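Probable tagatose 6-phosphate kinase (Sinorhizobium meliloti, PDB 3TXV) probably acts in carbohydrate metabolism, possibly as a tagatose 6-phosphate kinase, and belongs to the GatZ/KbaZ-like family. Local coordinates at residues A[93-98]-A[263-268]; A[49-54]-A[125-130]; A[157-162]-A[171-176]; A[240-245]-A[281-286]. All coordinates share one frame; numbering follows the deposited sequence.

Interaction 1. Residues A[93-98]-A[263-268]; sequences GDHLGP and EAHSTD
Asp94 and His265 mark the nearest approach of the two backbones, yet their CA atoms are 10.5 Å apart, because 93-98 and 263-268 continue strands that are not neighbours in the barrel and only side chains span its interior. His265 does most of the spanning. With CG beside its backbone N (chi1 -68°), the imidazole reaches inward and meets His95 with its CE1 corner: His95 NE2 comes to the edge of the His265 ring, in its plane, 3.3 Å from His265 CE1. The two rings are nearly perpendicular, at 88°, but sit obliquely rather than stacked. Asp94 OD1 approaches the same carbon at 3.6 Å, although its real polar partners are Lys287 and His129. Next to that carbon, His265 NE2 donates to the anti lone pair of Glu263 OE2 at 2.8 Å, nearly in the ring plane, which helps fix the turn of the imidazole. Lys287 pairs with both Asp94 and Glu263 and probably offsets their like charges. Histidine suits both places because a ring nitrogen can bond a carboxylate, as His95 ND1 does Asp131 and His265 NE2 does Glu263; with Glu178 the two face one vacant point, consistent with an unoccupied, unconfirmed metal site. Around this cluster, strand 89-96 runs between strands 48-53 and 127-130, helix 106-121 packs on Leu96 and Pro98, and strand 283-288 lies alongside strand 261-264.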
loop_
_atom_site.group_PDB
_atom_site.type_symbol
_atom_site.label_atom_id
_atom_site.label_comp_id
_atom_site.label_asym_id
_atom_site.label_seq_id
_atom_site.Cartn_x
_atom_site.Cartn_y
_atom_site.Cartn_z
ATOM N N GLY A 93 -3.462 -8.450 4.902
ATOM C CA GLY A 93 -2.933 -7.873 6.128
ATOM C C GLY A 93 -1.442 -7.828 5.907
ATOM O O GLY A 93 -0.812 -8.842 5.544
ATOM N N ASP A 94 -0.877 -6.641 6.082
ATOM C CA ASP A 94 0.525 -6.401 5.763
ATOM C C ASP A 94 1.347 -6.148 7.007
ATOM O O ASP A 94 0.938 -5.409 7.906
ATOM C CB ASP A 94 0.655 -5.218 4.800
ATOM C CG ASP A 94 2.109 -4.900 4.452
ATOM O OD1 ASP A 94 2.913 -5.853 4.414
ATOM O OD2 ASP A 94 2.452 -3.721 4.227
ATOM N N HIS A 95 2.525 -6.750 7.037
ATOM C CA HIS A 95 3.399 -6.679 8.208
ATOM C C HIS A 95 2.627 -6.943 9.497
ATOM O O HIS A 95 2.518 -6.049 10.327
ATOM C CB HIS A 95 4.134 -5.311 8.299
ATOM C CG HIS A 95 5.120 -5.089 7.197
ATOM N ND1 HIS A 95 6.372 -5.670 7.193
ATOM C CD2 HIS A 95 5.033 -4.372 6.047
ATOM C CE1 HIS A 95 7.009 -5.331 6.080
ATOM N NE2 HIS A 95 6.218 -4.544 5.367
ATOM N N LEU A 96 2.092 -8.149 9.670
ATOM C CA LEU A 96 1.408 -8.486 10.926
ATOM C C LEU A 96 2.381 -9.103 11.896
ATOM O O LEU A 96 3.231 -9.890 11.516
ATOM C CB LEU A 96 0.241 -9.436 10.676
ATOM C CG LEU A 96 -1.034 -8.927 9.990
ATOM C CD1 LEU A 96 -0.871 -7.637 9.239
ATOM C CD2 LEU A 96 -1.560 -10.008 9.081
ATOM N N GLY A 97 2.253 -8.740 13.160
ATOM C CA GLY A 97 3.225 -9.144 14.170
ATOM C C GLY A 97 3.352 -8.126 15.278
ATOM O O GLY A 97 2.450 -7.320 15.473
ATOM N N PRO A 98 4.482 -8.146 16.011
ATOM C CA PRO A 98 4.724 -7.286 17.188
ATOM C C PRO A 98 4.978 -5.808 16.895
ATOM O O PRO A 98 5.003 -4.996 17.829
ATOM C CB PRO A 98 5.988 -7.875 17.816
ATOM C CG PRO A 98 6.309 -9.121 17.090
ATOM C CD PRO A 98 5.579 -9.102 15.778
ATOM N N GLU A 263 6.736 -11.799 -3.127
ATOM C CA GLU A 263 6.147 -10.488 -2.928
ATOM C C GLU A 263 7.233 -9.443 -2.949
ATOM O O GLU A 263 8.296 -9.588 -2.291
ATOM C CB GLU A 263 5.461 -10.416 -1.585
ATOM C CG GLU A 263 4.774 -9.107 -1.326
ATOM C CD GLU A 263 3.636 -9.217 -0.317
ATOM O OE1 GLU A 263 2.717 -10.058 -0.510
ATOM O OE2 GLU A 263 3.657 -8.434 0.666
ATOM N N ALA A 264 6.981 -8.387 -3.715
ATOM C CA ALA A 264 7.905 -7.250 -3.743
ATOM C C ALA A 264 7.254 -5.952 -3.252
ATOM O O ALA A 264 6.150 -5.587 -3.675
ATOM C CB ALA A 264 8.537 -7.092 -5.118
ATOM N N HIS A 265 7.930 -5.282 -2.325
ATOM C CA HIS A 265 7.438 -4.006 -1.805
ATOM C C HIS A 265 8.173 -2.872 -2.503
ATOM O O HIS A 265 9.289 -3.054 -2.967
ATOM C CB HIS A 265 7.648 -3.907 -0.285
ATOM C CG HIS A 265 6.798 -4.849 0.524
ATOM N ND1 HIS A 265 6.565 -4.663 1.875
ATOM C CD2 HIS A 265 6.116 -5.970 0.175
ATOM C CE1 HIS A 265 5.785 -5.635 2.319
ATOM N NE2 HIS A 265 5.505 -6.446 1.311
ATOM N N SER A 266 7.539 -1.708 -2.569
ATOM C CA SER A 266 8.149 -0.491 -3.124
ATOM C C SER A 266 8.363 -0.566 -4.632
ATOM O O SER A 266 9.384 -0.103 -5.161
ATOM C CB SER A 266 9.465 -0.104 -2.392
ATOM O OG SER A 266 9.435 -0.502 -1.038
ATOM N N THR A 267 7.389 -1.130 -5.320
ATOM C CA THR A 267 7.383 -1.128 -6.781
ATOM C C THR A 267 6.880 0.209 -7.252
ATOM O O THR A 267 6.830 0.446 -8.458
ATOM C CB THR A 267 6.388 -2.148 -7.354
ATOM O OG1 THR A 267 5.084 -1.896 -6.794
ATOM C CG2 THR A 267 6.842 -3.618 -7.071
ATOM N N ASP A 268 6.460 1.056 -6.301
ATOM C CA ASP A 268 5.953 2.396 -6.584
ATOM C C ASP A 268 6.844 3.152 -7.529
ATOM O O ASP A 268 8.081 3.066 -7.419
ATOM C CB ASP A 268 5.823 3.170 -5.301
ATOM C CG ASP A 268 4.761 2.592 -4.396
ATOM O OD1 ASP A 268 5.032 1.557 -3.728
ATOM O OD2 ASP A 268 3.652 3.171 -4.360
#

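Interaction 2. Residues A[49-54]-A[125-130]; sequences LIEATC and FTKLHL
Lys127 and Glu51 reach for each other across the barrel interior, their side chains crossing obliquely, with the ammonium beside one carboxylate oxygen. Lys127 NZ donates to Glu51 OE2 at 2.6 Å, a hydrogen bond that is also a salt bridge. It arrives on the syn side of that oxygen, 20° out of the carboxylate plane. The lysine leaves its strand with CG anti to the backbone N (chi1 -162°), and bends at its third and fourth torsions bring NZ round to the acid; Glu51 bends at its second torsion to present OE2. Leu49 lies at about a right angle to the lysine and touches its aliphatic part, CD2 standing 4.0 Å from Lys127 CD. This division suits a long amphipathic residue: methylenes against leucine, charge against glutamate. The same oxygen of Glu51 also bonds Ser25 OG, and Lys127 NZ has a second carboxylate partner in Glu263, so a buried cation lies between two acids and its charge is probably well balanced. A methionine in place of Lys127 would probably leave Glu51 and Glu263 without the cation they share and the acids more dependent on Lys287. Strands 48-53 and 127-130 are separated by strand 89-96, with CA atoms of Glu51 and Lys127 8.2 Å apart, and their inward side chains meet as a polar layer within a closed, eight-stranded parallel TIM-type (beta/alpha) barrel.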
loop_
_atom_site.group_PDB
_atom_site.type_symbol
_atom_site.label_atom_id
_atom_site.label_comp_id
_atom_site.label_asym_id
_atom_site.label_seq_id
_atom_site.Cartn_x
_atom_site.Cartn_y
_atom_site.Cartn_z
ATOM N N LEU A 49 -6.940 -7.067 -4.890
ATOM C CA LEU A 49 -6.286 -7.304 -3.612
ATOM C C LEU A 49 -6.141 -5.992 -2.836
ATOM O O LEU A 49 -5.399 -5.086 -3.242
ATOM C CB LEU A 49 -4.933 -7.954 -3.862
ATOM C CG LEU A 49 -4.043 -8.287 -2.689
ATOM C CD1 LEU A 49 -4.785 -9.074 -1.638
ATOM C CD2 LEU A 49 -2.903 -9.092 -3.219
ATOM N N ILE A 50 -6.857 -5.866 -1.728
ATOM C CA ILE A 50 -6.643 -4.698 -0.879
ATOM C C ILE A 50 -6.053 -5.043 0.503
ATOM O O ILE A 50 -6.575 -5.905 1.229
ATOM C CB ILE A 50 -7.885 -3.858 -0.746
ATOM C CG1 ILE A 50 -8.297 -3.386 -2.111
ATOM C CG2 ILE A 50 -7.598 -2.641 0.106
ATOM C CD1 ILE A 50 -9.775 -3.121 -2.199
ATOM N N GLU A 51 -4.974 -4.339 0.853
ATOM C CA GLU A 51 -4.168 -4.664 2.030
ATOM C C GLU A 51 -4.179 -3.540 3.069
ATOM O O GLU A 51 -4.276 -2.385 2.723
ATOM C CB GLU A 51 -2.726 -4.979 1.607
ATOM C CG GLU A 51 -2.602 -6.060 0.552
ATOM C CD GLU A 51 -1.561 -7.097 0.930
ATOM O OE1 GLU A 51 -1.407 -7.343 2.157
ATOM O OE2 GLU A 51 -0.897 -7.665 0.014
ATOM N N ALA A 52 -4.095 -3.899 4.340
ATOM C CA ALA A 52 -3.903 -2.948 5.424
ATOM C C ALA A 52 -2.685 -3.402 6.257
ATOM O O ALA A 52 -2.351 -4.579 6.211
ATOM C CB ALA A 52 -5.146 -2.898 6.255
ATOM N N THR A 53 -2.008 -2.495 6.970
ATOM C CA THR A 53 -0.821 -2.868 7.804
ATOM C C THR A 53 -1.131 -2.925 9.289
ATOM O O THR A 53 -1.970 -2.193 9.766
ATOM C CB THR A 53 0.435 -1.910 7.671
ATOM O OG1 THR A 53 0.023 -0.546 7.582
ATOM C CG2 THR A 53 1.325 -2.257 6.498
ATOM N N CYS A 54 -0.410 -3.779 10.008
ATOM C CA CYS A 54 -0.526 -3.947 11.451
ATOM C C CYS A 54 -0.847 -2.649 12.145
ATOM O O CYS A 54 -1.892 -2.532 12.804
ATOM C CB CYS A 54 0.783 -4.518 12.013
ATOM S SG CYS A 54 2.364 -3.534 11.577
ATOM N N PHE A 125 -10.060 -11.460 6.341
ATOM C CA PHE A 125 -8.752 -11.266 5.731
ATOM C C PHE A 125 -8.196 -12.599 5.363
ATOM O O PHE A 125 -8.138 -13.478 6.196
ATOM C CB PHE A 125 -7.798 -10.571 6.681
ATOM C CG PHE A 125 -8.062 -9.108 6.848
ATOM C CD1 PHE A 125 -9.134 -8.663 7.617
ATOM C CD2 PHE A 125 -7.220 -8.175 6.255
ATOM C CE1 PHE A 125 -9.380 -7.304 7.787
ATOM C CE2 PHE A 125 -7.447 -6.799 6.421
ATOM C CZ PHE A 125 -8.538 -6.362 7.190
ATOM N N THR A 126 -7.823 -12.743 4.099
ATOM C CA THR A 126 -7.381 -14.023 3.536
ATOM C C THR A 126 -5.936 -13.988 2.987
ATOM O O THR A 126 -5.422 -14.998 2.498
ATOM C CB THR A 126 -8.380 -14.541 2.450
ATOM O OG1 THR A 126 -8.455 -13.590 1.374
ATOM N N LYS A 127 -5.283 -12.833 3.069
ATOM C CA LYS A 127 -3.833 -12.815 2.885
ATOM C C LYS A 127 -3.192 -12.326 4.155
ATOM O O LYS A 127 -3.548 -11.264 4.632
ATOM C CB LYS A 127 -3.424 -11.954 1.709
ATOM C CG LYS A 127 -2.044 -12.208 1.188
ATOM C CD LYS A 127 -1.857 -11.391 -0.059
ATOM C CE LYS A 127 -0.399 -10.918 -0.234
ATOM N NZ LYS A 127 0.082 -9.913 0.768
ATOM N N LEU A 128 -2.273 -13.110 4.720
ATOM C CA LEU A 128 -1.640 -12.752 6.008
ATOM C C LEU A 128 -0.131 -12.724 5.894
ATOM O O LEU A 128 0.523 -13.753 5.667
ATOM C CB LEU A 128 -2.061 -13.720 7.120
ATOM C CG LEU A 128 -3.384 -13.571 7.892
ATOM C CD1 LEU A 128 -4.444 -12.674 7.246
ATOM C CD2 LEU A 128 -3.947 -14.937 8.190
ATOM N N HIS A 129 0.432 -11.538 6.014
ATOM C CA HIS A 129 1.879 -11.430 5.982
ATOM C C HIS A 129 2.427 -11.421 7.414
ATOM O O HIS A 129 2.066 -10.573 8.258
ATOM C CB HIS A 129 2.289 -10.201 5.192
ATOM C CG HIS A 129 3.734 -9.879 5.281
ATOM N ND1 HIS A 129 4.189 -8.589 5.408
ATOM C CD2 HIS A 129 4.828 -10.664 5.266
ATOM C CE1 HIS A 129 5.509 -8.590 5.458
ATOM N NE2 HIS A 129 5.922 -9.840 5.378
ATOM N N LEU A 130 3.259 -12.409 7.694
ATOM C CA LEU A 130 3.735 -12.613 9.038
ATOM C C LEU A 130 5.172 -12.150 9.147
ATOM O O LEU A 130 6.121 -12.859 8.753
ATOM C CB LEU A 130 3.614 -14.083 9.426
ATOM C CG LEU A 130 2.210 -14.678 9.481
ATOM C CD1 LEU A 130 2.292 -16.171 9.691
ATOM C CD2 LEU A 130 1.356 -14.003 10.551
#

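Interaction 3. Residues A[157-162]-A[171-176]; sequences AVAEDA and PVYIIG
Ala159 and Glu160, near the C-terminal end of helix 145-161, both meet Tyr173 of the strand that follows, a contact within a beta-alpha-beta crossover of the (beta/alpha) barrel: strands 127-130 and 172-176 are parallel neighbours, and this helix lies on the chain between them. Along the helix, Val158 packs against helix 106-121. Ala159 comes next and directs its methyl toward the strand, at the edge of the tyrosine ring, with CB 4.1 Å from Tyr173 CZ. A small residue suits this place because the phenol end lies directly against it. Glu160 supplies the polar partner: bent at its second torsion (chi2 -60°), its chain folds back so that the carboxylate reaches the hydroxyl, the carboxylate and ring planes being 63° apart. Its other oxygen, OE1, makes a salt bridge with Arg222, so the acid is held from two directions. Further along, Ala162 N bonds Val158 O at 3.3 Å. From the strand, Tyr173 extends its ring outward from the barrel wall, between Leu128 and Leu130 of one neighbouring strand and Val223 of the other. A phenylalanine at Tyr173 would probably keep much of this apolar packing but leave Glu160 OE2 without its donor and the carboxylate held mainly through Arg222. That donor, Tyr173 OH, meets Glu160 OE2 at 3.0 Å in the ring plane, along the oxygen's anti lone pair.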
loop_
_atom_site.group_PDB
_atom_site.type_symbol
_atom_site.label_atom_id
_atom_site.label_comp_id
_atom_site.label_asym_id
_atom_site.label_seq_id
_atom_site.Cartn_x
_atom_site.Cartn_y
_atom_site.Cartn_z
ATOM N N ALA A 157 -0.417 -20.411 13.892
ATOM C CA ALA A 157 -1.201 -21.404 14.607
ATOM C C ALA A 157 -2.310 -20.787 15.404
ATOM O O ALA A 157 -3.182 -21.496 15.885
ATOM C CB ALA A 157 -0.323 -22.197 15.520
ATOM N N VAL A 158 -2.281 -19.474 15.579
ATOM C CA VAL A 158 -3.363 -18.800 16.277
ATOM C C VAL A 158 -4.332 -18.453 15.188
ATOM O O VAL A 158 -5.547 -18.428 15.405
ATOM C CB VAL A 158 -2.881 -17.563 17.027
ATOM C CG1 VAL A 158 -4.049 -16.782 17.603
ATOM C CG2 VAL A 158 -1.927 -17.977 18.153
ATOM N N ALA A 159 -3.778 -18.233 13.995
ATOM C CA ALA A 159 -4.568 -17.871 12.824
ATOM C C ALA A 159 -5.506 -19.006 12.530
ATOM O O ALA A 159 -6.721 -18.814 12.544
ATOM C CB ALA A 159 -3.687 -17.586 11.632
ATOM N N GLU A 160 -4.923 -20.183 12.307
ATOM C CA GLU A 160 -5.671 -21.416 12.027
ATOM C C GLU A 160 -6.742 -21.705 13.068
ATOM O O GLU A 160 -7.858 -22.060 12.713
ATOM C CB GLU A 160 -4.746 -22.633 11.932
ATOM C CG GLU A 160 -3.839 -22.653 10.731
ATOM C CD GLU A 160 -4.584 -22.642 9.414
ATOM O OE1 GLU A 160 -5.343 -23.607 9.177
ATOM O OE2 GLU A 160 -4.395 -21.689 8.610
ATOM N N ASP A 161 -6.418 -21.561 14.348
ATOM C CA ASP A 161 -7.389 -21.904 15.375
ATOM C C ASP A 161 -8.648 -21.067 15.217
ATOM O O ASP A 161 -9.761 -21.544 15.392
ATOM C CB ASP A 161 -6.811 -21.739 16.775
ATOM C CG ASP A 161 -7.562 -22.563 17.798
ATOM O OD1 ASP A 161 -7.392 -23.809 17.778
ATOM O OD2 ASP A 161 -8.333 -21.980 18.607
ATOM N N ALA A 162 -8.455 -19.815 14.853
ATOM C CA ALA A 162 -9.541 -18.890 14.716
ATOM C C ALA A 162 -10.319 -19.107 13.426
ATOM O O ALA A 162 -11.260 -18.349 13.168
ATOM C CB ALA A 162 -8.986 -17.478 14.760
ATOM N N PRO A 171 -6.941 -18.923 4.652
ATOM C CA PRO A 171 -5.824 -17.977 4.493
ATOM C C PRO A 171 -4.596 -18.492 3.742
ATOM O O PRO A 171 -4.254 -19.670 3.803
ATOM C CB PRO A 171 -5.411 -17.646 5.935
ATOM C CG PRO A 171 -6.548 -17.938 6.735
ATOM C CD PRO A 171 -7.227 -19.139 6.080
ATOM N N VAL A 172 -3.940 -17.586 3.041
ATOM C CA VAL A 172 -2.600 -17.827 2.570
ATOM C C VAL A 172 -1.645 -16.986 3.418
ATOM O O VAL A 172 -2.082 -16.101 4.173
ATOM C CB VAL A 172 -2.495 -17.537 1.055
ATOM C CG1 VAL A 172 -2.999 -18.737 0.290
ATOM C CG2 VAL A 172 -3.324 -16.313 0.684
ATOM N N TYR A 173 -0.352 -17.270 3.324
ATOM C CA TYR A 173 0.638 -16.569 4.183
ATOM C C TYR A 173 1.829 -16.082 3.396
ATOM O O TYR A 173 2.306 -16.747 2.468
ATOM C CB TYR A 173 1.167 -17.442 5.349
ATOM C CG TYR A 173 0.104 -17.862 6.303
ATOM C CD1 TYR A 173 -0.314 -17.015 7.324
ATOM C CD2 TYR A 173 -0.533 -19.111 6.159
ATOM C CE1 TYR A 173 -1.358 -17.401 8.196
ATOM C CE2 TYR A 173 -1.553 -19.509 7.016
ATOM C CZ TYR A 173 -1.969 -18.652 8.034
ATOM O OH TYR A 173 -2.989 -19.053 8.883
ATOM N N ILE A 174 2.333 -14.924 3.791
ATOM C CA ILE A 174 3.623 -14.528 3.284
ATOM C C ILE A 174 4.614 -14.323 4.429
ATOM O O ILE A 174 4.244 -13.892 5.509
ATOM C CB ILE A 174 3.547 -13.413 2.190
ATOM C CG1 ILE A 174 4.460 -12.274 2.547
ATOM C CG2 ILE A 174 2.170 -12.874 2.036
ATOM C CD1 ILE A 174 5.216 -11.767 1.400
ATOM N N ILE A 175 5.856 -14.705 4.197
ATOM C CA ILE A 175 6.879 -14.609 5.219
ATOM C C ILE A 175 8.025 -13.712 4.781
ATOM O O ILE A 175 8.201 -13.470 3.598
ATOM C CB ILE A 175 7.419 -15.993 5.577
ATOM C CG1 ILE A 175 7.829 -16.738 4.330
ATOM C CG2 ILE A 175 6.356 -16.809 6.245
ATOM C CD1 ILE A 175 8.045 -18.211 4.570
ATOM N N GLY A 176 8.803 -13.209 5.726
ATOM C CA GLY A 176 9.908 -12.343 5.385
ATOM C C GLY A 176 9.650 -10.866 5.594
ATOM O O GLY A 176 8.579 -10.453 6.037
#

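Interaction 4. Residues A[240-245]-A[281-286]; sequences IAYDRA and DGFAIL
Tyr242 OH donates to Asp281 OD2 at 2.5 Å, the shortest polar bond between loop 240-245 and segment 281-286. The oxygen receives it on its anti lone pair and lies near the plane of the phenol ring, while the carboxylate itself is turned 58° from that ring. Tyrosine suits the place because its length lets a loop residue carry a hydroxyl to the end of a helix while its ring stays among apolar neighbours. With CG anti to the backbone N (chi1 173°), the ring is directed inward, where Val232 and Leu278 also touch it. Phe283 takes up the apolar part of the contact: its CE2 is 3.7 Å from Tyr242 CZ, and the hydroxyl comes to the edge of the phenylalanine ring. The two rings are inclined at 78° with centroids 5.6 Å apart, an inclined pairing with no clear stack. Arg244 adds charge from the solvent side. Its NH1 is 3.2 Å from Asp281 OD1, but that oxygen lies well out of the guanidinium plane and no N-H points at it, so the salt bridge is one of charge alone. Asp281 therefore has a directed bond to one oxygen and a looser electrostatic partner at the other. It is the first residue to leave helical geometry after helix 272-280. Gly282, whose positive phi suits glycine, is the C' residue of a Schellman motif: Phe283 N returns to Leu278 O and Gly282 N to Val279 O, ending the helix as the chain passes into barrel strand 283-288.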
loop_
_atom_site.group_PDB
_atom_site.type_symbol
_atom_site.label_atom_id
_atom_site.label_comp_id
_atom_site.label_asym_id
_atom_site.label_seq_id
_atom_site.Cartn_x
_atom_site.Cartn_y
_atom_site.Cartn_z
ATOM N N ILE A 240 15.085 4.245 -8.539
ATOM C CA ILE A 240 16.048 3.247 -9.033
ATOM C C ILE A 240 15.231 2.170 -9.715
ATOM O O ILE A 240 14.361 1.572 -9.100
ATOM C CB ILE A 240 16.843 2.577 -7.893
ATOM C CG1 ILE A 240 17.596 3.580 -6.997
ATOM C CG2 ILE A 240 17.706 1.425 -8.426
ATOM C CD1 ILE A 240 18.457 4.572 -7.688
ATOM N N ALA A 241 15.495 1.939 -10.990
ATOM C CA ALA A 241 14.780 0.923 -11.760
ATOM C C ALA A 241 15.278 -0.512 -11.493
ATOM O O ALA A 241 16.460 -0.733 -11.212
ATOM C CB ALA A 241 14.887 1.245 -13.244
ATOM N N TYR A 242 14.363 -1.469 -11.611
ATOM C CA TYR A 242 14.639 -2.904 -11.509
ATOM C C TYR A 242 15.646 -3.400 -12.535
ATOM O O TYR A 242 15.380 -3.390 -13.730
ATOM C CB TYR A 242 13.319 -3.684 -11.671
ATOM C CG TYR A 242 13.417 -5.202 -11.762
ATOM C CD1 TYR A 242 14.232 -5.933 -10.891
ATOM C CD2 TYR A 242 12.653 -5.902 -12.702
ATOM C CE1 TYR A 242 14.312 -7.318 -10.977
ATOM C CE2 TYR A 242 12.721 -7.304 -12.798
ATOM C CZ TYR A 242 13.552 -7.998 -11.928
ATOM O OH TYR A 242 13.624 -9.362 -12.007
ATOM N N ASP A 243 16.803 -3.837 -12.053
ATOM C CA ASP A 243 17.816 -4.402 -12.915
ATOM C C ASP A 243 17.651 -5.914 -12.974
ATOM O O ASP A 243 17.877 -6.625 -11.994
ATOM C CB ASP A 243 19.215 -4.007 -12.445
ATOM C CG ASP A 243 20.231 -4.065 -13.567
ATOM O OD1 ASP A 243 20.325 -5.110 -14.246
ATOM O OD2 ASP A 243 20.917 -3.052 -13.792
ATOM N N ARG A 244 17.230 -6.381 -14.145
ATOM C CA ARG A 244 16.928 -7.790 -14.397
ATOM C C ARG A 244 18.181 -8.656 -14.199
ATOM O O ARG A 244 18.111 -9.767 -13.658
ATOM C CB ARG A 244 16.341 -7.942 -15.800
ATOM C CG ARG A 244 15.646 -9.263 -16.056
ATOM C CD ARG A 244 14.549 -9.122 -17.129
ATOM N NE ARG A 244 14.642 -10.118 -18.201
ATOM C CZ ARG A 244 14.910 -11.423 -18.039
ATOM N NH1 ARG A 244 15.081 -11.947 -16.822
ATOM N NH2 ARG A 244 14.983 -12.232 -19.102
ATOM N N ALA A 245 19.326 -8.117 -14.607
ATOM C CA ALA A 245 20.612 -8.754 -14.346
ATOM C C ALA A 245 20.871 -8.932 -12.851
ATOM O O ALA A 245 21.052 -10.056 -12.396
ATOM C CB ALA A 245 21.760 -7.978 -15.013
ATOM N N ASP A 281 9.807 -12.362 -13.931
ATOM C CA ASP A 281 10.859 -12.967 -13.079
ATOM C C ASP A 281 10.374 -13.467 -11.715
ATOM O O ASP A 281 11.175 -13.836 -10.853
ATOM C CB ASP A 281 12.038 -12.021 -12.916
ATOM C CG ASP A 281 12.526 -11.515 -14.223
ATOM O OD1 ASP A 281 12.250 -12.185 -15.247
ATOM O OD2 ASP A 281 13.166 -10.447 -14.242
ATOM N N GLY A 282 9.065 -13.464 -11.526
ATOM C CA GLY A 282 8.467 -14.078 -10.356
ATOM C C GLY A 282 8.317 -13.243 -9.093
ATOM O O GLY A 282 7.933 -13.777 -8.022
ATOM N N PHE A 283 8.625 -11.950 -9.187
ATOM C CA PHE A 283 8.210 -11.044 -8.140
ATOM C C PHE A 283 6.785 -10.787 -8.536
ATOM O O PHE A 283 6.488 -9.835 -9.241
ATOM C CB PHE A 283 9.098 -9.811 -8.139
ATOM C CG PHE A 283 10.544 -10.154 -8.187
ATOM C CD1 PHE A 283 11.229 -10.480 -7.015
ATOM C CD2 PHE A 283 11.214 -10.240 -9.405
ATOM C CE1 PHE A 283 12.579 -10.855 -7.058
ATOM C CE2 PHE A 283 12.566 -10.595 -9.457
ATOM C CZ PHE A 283 13.246 -10.901 -8.288
ATOM N N ALA A 284 5.911 -11.697 -8.133
ATOM C CA ALA A 284 4.595 -11.810 -8.742
ATOM C C ALA A 284 3.535 -11.062 -7.982
ATOM O O ALA A 284 2.437 -10.850 -8.497
ATOM C CB ALA A 284 4.195 -13.264 -8.888
ATOM N N ILE A 285 3.837 -10.699 -6.747
ATOM C CA ILE A 285 2.948 -9.851 -5.976
ATOM C C ILE A 285 3.673 -8.545 -5.818
ATOM O O ILE A 285 4.811 -8.510 -5.317
ATOM C CB ILE A 285 2.634 -10.410 -4.607
ATOM C CG1 ILE A 285 1.780 -11.679 -4.736
ATOM C CG2 ILE A 285 1.959 -9.353 -3.795
ATOM C CD1 ILE A 285 1.959 -12.612 -3.618
ATOM N N LEU A 286 2.997 -7.490 -6.269
ATOM C CA LEU A 286 3.532 -6.155 -6.417
ATOM C C LEU A 286 2.790 -5.238 -5.492
ATOM O O LEU A 286 1.638 -4.915 -5.739
ATOM C CB LEU A 286 3.298 -5.686 -7.850
ATOM C CG LEU A 286 4.028 -6.501 -8.907
ATOM C CD1 LEU A 286 3.305 -6.394 -10.222
ATOM C CD2 LEU A 286 5.492 -6.027 -9.017
#

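All four contacts reach the same closed barrel, but at different depths. Interactions 1 and 2 are core: their centres are 8 Å apart, backbone bonds join them, and both are polar and buried, two imidazoles set among carboxylates and lysines in the first and a lysine-glutamate salt bridge in the second, with Lys127 and Glu263 bridging the two. Interaction 3 lies on the outer side of the wall, about 20 Å from the chain centre, where a tyrosine joins helix to strand. Interaction 4 is partly exposed and ties a loop to a helix end, mixing aromatic packing with a solvent-side salt bridge. Strands 261-264 and 283-288 link interactions 1 and 4 as neighbours; strands 127-130 and 172-176 do so for 2 and 3.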